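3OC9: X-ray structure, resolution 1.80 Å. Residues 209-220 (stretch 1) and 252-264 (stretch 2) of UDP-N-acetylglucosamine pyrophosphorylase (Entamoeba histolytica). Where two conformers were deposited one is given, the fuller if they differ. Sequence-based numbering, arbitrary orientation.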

ATOM      1  N   ILE A 209      12.019  11.204   0.726  1.00 17.91           N
ATOM      2  CA  ILE A 209      11.357   9.886   0.612  1.00 17.31           C
ATOM      3  C   ILE A 209      11.846   8.969   1.746  1.00 17.37           C
ATOM      4  O   ILE A 209      13.077   8.917   2.019  1.00 17.19           O
ATOM      5  N   CYS A 210      10.906   8.262   2.400  1.00 17.02           N
ATOM      6  CA  CYS A 210      11.229   7.172   3.331  1.00 17.42           C
ATOM      7  C   CYS A 210      10.657   5.852   2.735  1.00 17.31           C
ATOM      8  O   CYS A 210       9.409   5.704   2.594  1.00 17.01           O
ATOM      9  N   ILE A 211      11.545   4.902   2.406  1.00 16.02           N
ATOM     10  CA  ILE A 211      11.164   3.638   1.700  1.00 15.95           C
ATOM     11  C   ILE A 211      11.164   2.433   2.670  1.00 16.26           C
ATOM     12  O   ILE A 211      12.241   2.079   3.180  1.00 16.14           O
ATOM     13  N   LYS A 212       9.993   1.820   2.921  1.00 15.24           N
ATOM     14  CA  LYS A 212       9.931   0.561   3.724  1.00 16.20           C
ATOM     15  C   LYS A 212      10.413  -0.663   2.905  1.00 16.03           C
ATOM     16  O   LYS A 212      10.051  -0.812   1.726  1.00 16.66           O
ATOM     17  N   ILE A 213      11.239  -1.519   3.526  1.00 16.44           N
ATOM     18  CA  ILE A 213      11.793  -2.714   2.851  1.00 16.16           C
ATOM     19  C   ILE A 213      11.666  -3.970   3.720  1.00 17.33           C
ATOM     20  O   ILE A 213      11.552  -3.871   4.964  1.00 17.36           O
ATOM     21  N   VAL A 214      11.681  -5.127   3.060  1.00 18.26           N
ATOM     22  CA  VAL A 214      11.891  -6.422   3.742  1.00 19.37           C
ATOM     23  C   VAL A 214      13.256  -7.001   3.312  1.00 19.37           C
ATOM     24  O   VAL A 214      13.642  -6.901   2.141  1.00 20.38           O
ATOM     25  N   LYS A 215      13.992  -7.600   4.250  1.00 20.77           N
ATOM     26  CA  LYS A 215      15.244  -8.311   3.890  1.00 22.32           C
ATOM     27  C   LYS A 215      15.007  -9.531   2.974  1.00 22.94           C
ATOM     28  O   LYS A 215      14.254 -10.457   3.345  1.00 23.19           O
ATOM     29  N   LYS A 216      15.628  -9.533   1.785  1.00 22.22           N
ATOM     30  CA  LYS A 216      15.418 -10.599   0.757  1.00 23.01           C
ATOM     31  C   LYS A 216      15.672 -12.005   1.342  1.00 24.19           C
ATOM     32  O   LYS A 216      16.692 -12.222   1.986  1.00 24.68           O
ATOM     33  N   GLY A 217      14.739 -12.926   1.116  1.00 25.59           N
ATOM     34  CA  GLY A 217      14.773 -14.273   1.743  1.00 27.38           C
ATOM     35  C   GLY A 217      15.488 -15.397   0.997  1.00 27.95           C
ATOM     36  O   GLY A 217      16.045 -16.312   1.638  1.00 28.72           O
ATOM     37  N   PHE A 218      15.463 -15.353  -0.339  1.00 28.16           N
ATOM     38  CA  PHE A 218      16.082 -16.373  -1.214  1.00 28.87           C
ATOM     39  C   PHE A 218      16.265 -15.815  -2.640  1.00 29.59           C
ATOM     40  O   PHE A 218      15.607 -14.830  -2.993  1.00 28.62           O
ATOM     41  N   LYS A 219      17.152 -16.426  -3.437  1.00 30.49           N
ATOM     42  CA  LYS A 219      17.554 -15.881  -4.762  1.00 31.33           C
ATOM     43  C   LYS A 219      16.389 -15.647  -5.745  1.00 31.93           C
ATOM     44  O   LYS A 219      16.344 -14.623  -6.458  1.00 30.71           O
ATOM     45  N   GLU A 220      15.449 -16.592  -5.775  1.00 32.01           N
ATOM     46  CA  GLU A 220      14.336 -16.559  -6.724  1.00 33.36           C
ATOM     47  C   GLU A 220      13.075 -15.868  -6.189  1.00 32.64           C
ATOM     48  O   GLU A 220      11.993 -15.982  -6.799  1.00 33.40           O
ATOM     49  N   GLY A 252      25.771 -16.206   3.896  1.00 35.55           N
ATOM     50  CA  GLY A 252      24.505 -16.477   3.205  1.00 34.36           C
ATOM     51  C   GLY A 252      23.643 -15.253   2.909  1.00 33.40           C
ATOM     52  O   GLY A 252      22.689 -15.338   2.126  1.00 32.25           O
ATOM     53  N   GLU A 253      23.959 -14.123   3.548  1.00 32.39           N
ATOM     54  CA  GLU A 253      23.189 -12.869   3.330  1.00 32.05           C
ATOM     55  C   GLU A 253      23.414 -12.286   1.919  1.00 30.24           C
ATOM     56  O   GLU A 253      24.514 -12.372   1.383  1.00 30.56           O
ATOM     57  N   PHE A 254      22.380 -11.682   1.322  1.00 28.52           N
ATOM     58  CA  PHE A 254      22.532 -11.017   0.009  1.00 27.27           C
ATOM     59  C   PHE A 254      23.141  -9.620   0.144  1.00 26.73           C
ATOM     60  O   PHE A 254      22.782  -8.873   1.065  1.00 26.75           O
ATOM     61  N   ILE A 255      24.103  -9.306  -0.736  1.00 25.66           N
ATOM     62  CA  ILE A 255      24.725  -7.973  -0.849  0.50 25.47           C
ATOM     63  C   ILE A 255      23.667  -6.901  -1.143  1.00 24.37           C
ATOM     64  O   ILE A 255      23.646  -5.819  -0.528  1.00 24.70           O
ATOM     65  N   TYR A 256      22.809  -7.214  -2.117  1.00 23.73           N
ATOM     66  CA  TYR A 256      21.637  -6.394  -2.488  1.00 22.72           C
ATOM     67  C   TYR A 256      20.362  -7.009  -1.874  1.00 21.54           C
ATOM     68  O   TYR A 256      19.642  -7.790  -2.519  1.00 21.74           O
ATOM     69  N   ASN A 257      20.100  -6.644  -0.618  1.00 20.82           N
ATOM     70  CA  ASN A 257      19.060  -7.289   0.208  1.00 20.78           C
ATOM     71  C   ASN A 257      17.817  -6.429   0.509  1.00 20.49           C
ATOM     72  O   ASN A 257      16.942  -6.846   1.282  1.00 19.68           O
ATOM     73  N   CYS A 258      17.725  -5.247  -0.104  1.00 19.23           N
ATOM     74  CA  CYS A 258      16.609  -4.313   0.195  1.00 19.75           C
ATOM     75  C   CYS A 258      15.385  -4.554  -0.713  1.00 19.93           C
ATOM     76  O   CYS A 258      15.273  -3.958  -1.800  1.00 19.91           O
ATOM     77  N   GLY A 259      14.470  -5.429  -0.278  1.00 19.20           N
ATOM     78  CA  GLY A 259      13.244  -5.737  -1.051  1.00 19.22           C
ATOM     79  C   GLY A 259      12.184  -4.633  -0.988  1.00 19.40           C
ATOM     80  O   GLY A 259      11.621  -4.378   0.078  1.00 19.14           O
ATOM     81  N   HIS A 260      11.862  -4.020  -2.140  1.00 18.14           N
ATOM     82  CA  HIS A 260      10.877  -2.894  -2.185  1.00 18.35           C
ATOM     83  C   HIS A 260       9.435  -3.407  -2.093  1.00 19.02           C
ATOM     84  O   HIS A 260       9.003  -4.189  -2.947  1.00 19.63           O
ATOM     85  N   ILE A 261       8.685  -2.994  -1.068  1.00 18.97           N
ATOM     86  CA  ILE A 261       7.326  -3.567  -0.867  1.00 21.20           C
ATOM     87  C   ILE A 261       6.159  -2.556  -0.995  1.00 20.20           C
ATOM     88  O   ILE A 261       5.017  -2.854  -0.604  1.00 20.85           O
ATOM     89  N   SER A 262       6.444  -1.380  -1.561  1.00 19.33           N
ATOM     90  CA  SER A 262       5.406  -0.365  -1.899  1.00 18.78           C
ATOM     91  C   SER A 262       4.628   0.213  -0.694  1.00 17.82           C
ATOM     92  O   SER A 262       3.393   0.327  -0.736  1.00 16.27           O
ATOM     93  N   ILE A 263       5.354   0.581   0.363  1.00 15.99           N
ATOM     94  CA  ILE A 263       4.809   1.446   1.443  1.00 15.74           C
ATOM     95  C   ILE A 263       5.833   2.597   1.592  1.00 15.56           C
ATOM     96  O   ILE A 263       6.898   2.400   2.204  1.00 15.18           O
ATOM     97  N   ASN A 264       5.522   3.776   1.018  1.00 15.30           N
ATOM     98  CA  ASN A 264       6.511   4.892   0.857  1.00 16.00           C
ATOM     99  C   ASN A 264       5.970   6.222   1.385  1.00 16.77           C
ATOM    100  O   ASN A 264       4.817   6.577   1.099  1.00 16.23           O
TER

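What holds the two stretches together most firmly? Four backbone hydrogen bonds do, tying strand 209-215 and the residue after it to stretch 2, whose bridges to it are all antiparallel, on both sides of the corner at Ser262. Val214 and Gly259 pair in both directions, Val214 N to Gly259 O at 3.1 Å and Gly259 N to Val214 O at 3.0 Å. Lys216 N reaches Asn257 O at 3.0 Å, and Lys212 N reaches Ile263 O at 3.2 Å. Gly259 has no side chain, and an ideal CB there would lie 2.9 Å from Val214 O, a clash.

How do water and polar side chains fill the places where the backbones do not meet directly? The register shifts by two residues between Ile211 and Ile213, a beta bulge, and water 1 sits beside it. It accepts from Ile263 N at 3.0 Å and lies 2.9 Å from both Lys212 O and Asn264 OD1. Asn264 (chi1 m) also donates from ND2 to His260 NE2 at 3.3 Å, linking two side chains of its own stretch, while its OD1 comes within 3.3 Å of Ile211 CG2. Water 2 accepts from Lys216 NZ at 3.0 Å and donates to Tyr256 O at 2.9 Å, bridging the stretches. Lys215 NZ and Glu253 OE1 are 4.1 Å apart, opposite charges too distant for a salt bridge.

What does Phe254 pack against? Its side chain points toward stretch 1 with chi1 m, and Lys216, chi1 t and extended through its remaining torsions, lays its aliphatic chain across one face of the ring. Lys216 CE stands 4.3 Å from the Phe254 ring centroid, almost on the ring normal, so a CH-pi contact dominates; the ammonium is farther off and adds at most a weak attraction. Lys219 N approaches Phe254 CZ obliquely at 3.4 Å, bringing the backbone after the strand against the same ring.

Which apolar side chains complete the packing on the sheet? Ile211, Ile213, Cys258 and His260 share one face. Ile211 (m) sets CG2 4.0 Å from His260 CD2, at the edge of the imidazole, and Ile213 (p) places CG2 4.2 Å from Cys258 CB. Val214 (m) points to the other face, where its CG2 meets Ile261 CG2 at 3.8 Å. Ile261, p at both torsions, points toward stretch 1 and also brings CD1 to 3.9 Å from Lys212 CB. Lys212 starts toward stretch 2, passes with CD 3.9 Å from Ile263 CG2, then leads away to partners elsewhere in the structure.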

ATOM      1  CB  ILE A 209      11.642   9.161  -0.763  1.00 17.64           C
ATOM      2  CG1 ILE A 209      11.538  10.130  -1.955  1.00 18.31           C
ATOM      3  CG2 ILE A 209      10.659   7.942  -0.952  1.00 17.37           C
ATOM      4  CD1 ILE A 209      11.974   9.511  -3.318  1.00 19.94           C
ATOM      5  CB  CYS A 210      10.664   7.460   4.741  1.00 18.28           C
ATOM      6  SG  CYS A 210      11.018   6.150   6.022  1.00 20.37           S
ATOM      7  CB  ILE A 211      12.159   3.304   0.521  1.00 16.37           C
ATOM      8  CG1 ILE A 211      12.325   4.509  -0.423  1.00 16.98           C
ATOM      9  CG2 ILE A 211      11.686   2.055  -0.274  1.00 15.19           C
ATOM     10  CD1 ILE A 211      13.512   4.363  -1.493  1.00 17.60           C
ATOM     11  CB  LYS A 212       8.519   0.325   4.357  1.00 15.98           C
ATOM     12  CG  LYS A 212       8.327   1.115   5.710  1.00 15.42           C
ATOM     13  CD  LYS A 212       6.884   1.031   6.271  1.00 14.38           C
ATOM     14  CE  LYS A 212       6.818   1.430   7.772  1.00 17.05           C
ATOM     15  NZ  LYS A 212       5.386   1.316   8.334  1.00 17.89           N
ATOM     16  CB  ILE A 213      13.298  -2.522   2.348  1.00 15.24           C
ATOM     17  CG1 ILE A 213      14.315  -2.368   3.510  1.00 15.82           C
ATOM     18  CG2 ILE A 213      13.403  -1.313   1.372  1.00 15.29           C
ATOM     19  CD1 ILE A 213      14.860  -3.743   4.133  1.00 16.38           C
ATOM     20  CB  VAL A 214      10.729  -7.455   3.460  1.00 19.22           C
ATOM     21  CG1 VAL A 214       9.405  -6.986   4.097  1.00 21.31           C
ATOM     22  CG2 VAL A 214      10.533  -7.743   1.902  1.00 19.37           C
ATOM     23  CB  LYS A 215      15.956  -8.783   5.158  1.00 23.74           C
ATOM     24  CG  LYS A 215      16.735  -7.732   5.897  1.00 26.79           C
ATOM     25  CD  LYS A 215      17.609  -8.464   6.949  1.00 32.50           C
ATOM     26  CE  LYS A 215      18.606  -7.563   7.607  1.00 35.15           C
ATOM     27  NZ  LYS A 215      19.235  -8.244   8.799  1.00 35.97           N
ATOM     28  CB  LYS A 216      16.313 -10.350  -0.471  1.00 22.26           C
ATOM     29  CG  LYS A 216      16.213 -11.402  -1.609  1.00 22.75           C
ATOM     30  CD  LYS A 216      16.857 -10.901  -2.930  1.00 21.69           C
ATOM     31  CE  LYS A 216      17.019 -12.041  -3.937  1.00 23.50           C
ATOM     32  NZ  LYS A 216      17.373 -11.461  -5.296  1.00 23.45           N
ATOM     33  CB  PHE A 218      15.316 -17.736  -1.193  1.00 30.09           C
ATOM     34  CG  PHE A 218      13.892 -17.678  -1.717  1.00 29.37           C
ATOM     35  CD1 PHE A 218      12.858 -17.166  -0.935  1.00 29.09           C
ATOM     36  CD2 PHE A 218      13.587 -18.170  -2.996  1.00 30.70           C
ATOM     37  CE1 PHE A 218      11.536 -17.115  -1.417  1.00 27.56           C
ATOM     38  CE2 PHE A 218      12.281 -18.136  -3.486  1.00 30.09           C
ATOM     39  CZ  PHE A 218      11.246 -17.601  -2.705  1.00 29.85           C
ATOM     40  CB  LYS A 219      18.637 -16.764  -5.415  1.00 32.69           C
ATOM     41  CG  LYS A 219      19.101 -16.311  -6.824  1.00 34.20           C
ATOM     42  CD  LYS A 219      20.088 -17.322  -7.431  1.00 38.85           C
ATOM     43  CE  LYS A 219      20.455 -17.018  -8.887  1.00 40.43           C
ATOM     44  NZ  LYS A 219      19.292 -17.093  -9.838  1.00 40.41           N
ATOM     45  CB  GLU A 220      13.994 -17.993  -7.194  1.00 34.87           C
ATOM     46  CG  GLU A 220      15.185 -18.812  -7.747  1.00 37.88           C
ATOM     47  CD  GLU A 220      16.058 -19.470  -6.670  1.00 42.18           C
ATOM     48  OE1 GLU A 220      15.688 -19.474  -5.474  1.00 43.55           O
ATOM     49  OE2 GLU A 220      17.137 -20.003  -7.022  1.00 46.13           O
ATOM     50  CB  GLU A 253      23.568 -11.826   4.389  1.00 32.12           C
ATOM     51  CG  GLU A 253      23.166 -12.198   5.820  1.00 36.60           C
ATOM     52  CD  GLU A 253      21.979 -11.398   6.317  1.00 42.55           C
ATOM     53  OE1 GLU A 253      22.135 -10.172   6.569  1.00 45.53           O
ATOM     54  OE2 GLU A 253      20.878 -11.979   6.454  1.00 45.59           O
ATOM     55  CB  PHE A 254      21.192 -10.958  -0.743  1.00 27.02           C
ATOM     56  CG  PHE A 254      20.725 -12.306  -1.234  1.00 28.03           C
ATOM     57  CD1 PHE A 254      21.112 -12.770  -2.495  1.00 28.57           C
ATOM     58  CD2 PHE A 254      19.934 -13.125  -0.423  1.00 28.15           C
ATOM     59  CE1 PHE A 254      20.722 -14.040  -2.954  1.00 29.64           C
ATOM     60  CE2 PHE A 254      19.538 -14.385  -0.870  1.00 30.07           C
ATOM     61  CZ  PHE A 254      19.928 -14.843  -2.137  1.00 30.07           C
ATOM     62  CB  ILE A 255      25.772  -7.980  -1.997  0.50 25.24           C
ATOM     63  CG1 ILE A 255      26.918  -8.927  -1.664  0.50 27.17           C
ATOM     64  CG2 ILE A 255      26.320  -6.567  -2.280  0.50 25.61           C
ATOM     65  CD1 ILE A 255      27.856  -8.373  -0.644  0.50 27.32           C
ATOM     66  CB  TYR A 256      21.533  -6.270  -4.013  1.00 22.45           C
ATOM     67  CG  TYR A 256      22.702  -5.505  -4.636  1.00 24.32           C
ATOM     68  CD1 TYR A 256      22.620  -4.121  -4.848  1.00 23.01           C
ATOM     69  CD2 TYR A 256      23.885  -6.163  -5.007  1.00 26.11           C
ATOM     70  CE1 TYR A 256      23.709  -3.402  -5.406  1.00 25.57           C
ATOM     71  CE2 TYR A 256      24.972  -5.454  -5.566  1.00 27.80           C
ATOM     72  CZ  TYR A 256      24.868  -4.080  -5.767  1.00 27.59           C
ATOM     73  OH  TYR A 256      25.940  -3.387  -6.318  1.00 28.25           O
ATOM     74  CB  ASN A 257      19.669  -7.842   1.525  1.00 21.77           C
ATOM     75  CG  ASN A 257      20.178  -6.744   2.468  1.00 23.32           C
ATOM     76  OD1 ASN A 257      20.303  -5.563   2.098  1.00 21.94           O
ATOM     77  ND2 ASN A 257      20.461  -7.134   3.715  1.00 25.43           N
ATOM     78  CB  CYS A 258      17.105  -2.842   0.093  1.00 19.60           C
ATOM     79  SG  CYS A 258      18.304  -2.331   1.403  1.00 22.27           S
ATOM     80  CB  HIS A 260      11.066  -2.071  -3.495  1.00 18.01           C
ATOM     81  CG  HIS A 260       9.991  -1.044  -3.739  1.00 17.24           C
ATOM     82  ND1 HIS A 260       9.128  -1.110  -4.816  1.00 17.77           N
ATOM     83  CD2 HIS A 260       9.648   0.075  -3.046  1.00 17.63           C
ATOM     84  CE1 HIS A 260       8.286  -0.084  -4.763  1.00 20.01           C
ATOM     85  NE2 HIS A 260       8.585   0.657  -3.704  1.00 16.03           N
ATOM     86  CB  ILE A 261       7.180  -4.414   0.447  1.00 22.98           C
ATOM     87  CG1 ILE A 261       7.844  -3.723   1.613  1.00 23.44           C
ATOM     88  CG2 ILE A 261       7.678  -5.896   0.254  1.00 25.83           C
ATOM     89  CD1 ILE A 261       7.038  -2.574   2.142  1.00 23.59           C
ATOM     90  CB  SER A 262       4.392  -0.866  -2.968  1.00 20.37           C
ATOM     91  OG  SER A 262       5.003  -1.163  -4.217  1.00 24.82           O
ATOM     92  CB  ILE A 263       4.581   0.690   2.804  1.00 15.39           C
ATOM     93  CG1 ILE A 263       3.726  -0.582   2.622  1.00 15.77           C
ATOM     94  CG2 ILE A 263       3.917   1.652   3.874  1.00 16.52           C
ATOM     95  CD1 ILE A 263       3.771  -1.565   3.838  1.00 18.25           C
ATOM     96  CB  ASN A 264       6.927   5.040  -0.643  1.00 15.64           C
ATOM     97  CG  ASN A 264       7.601   3.755  -1.195  1.00 16.80           C
ATOM     98  OD1 ASN A 264       8.651   3.342  -0.703  1.00 16.49           O
ATOM     99  ND2 ASN A 264       6.988   3.130  -2.216  1.00 16.02           N
TER
HETATM  100  O   HOH W   1       8.292   0.564  -0.067  1.00 10.56           O
HETATM  101  O   HOH W   2      19.318  -9.257  -4.992  1.00 20.65           O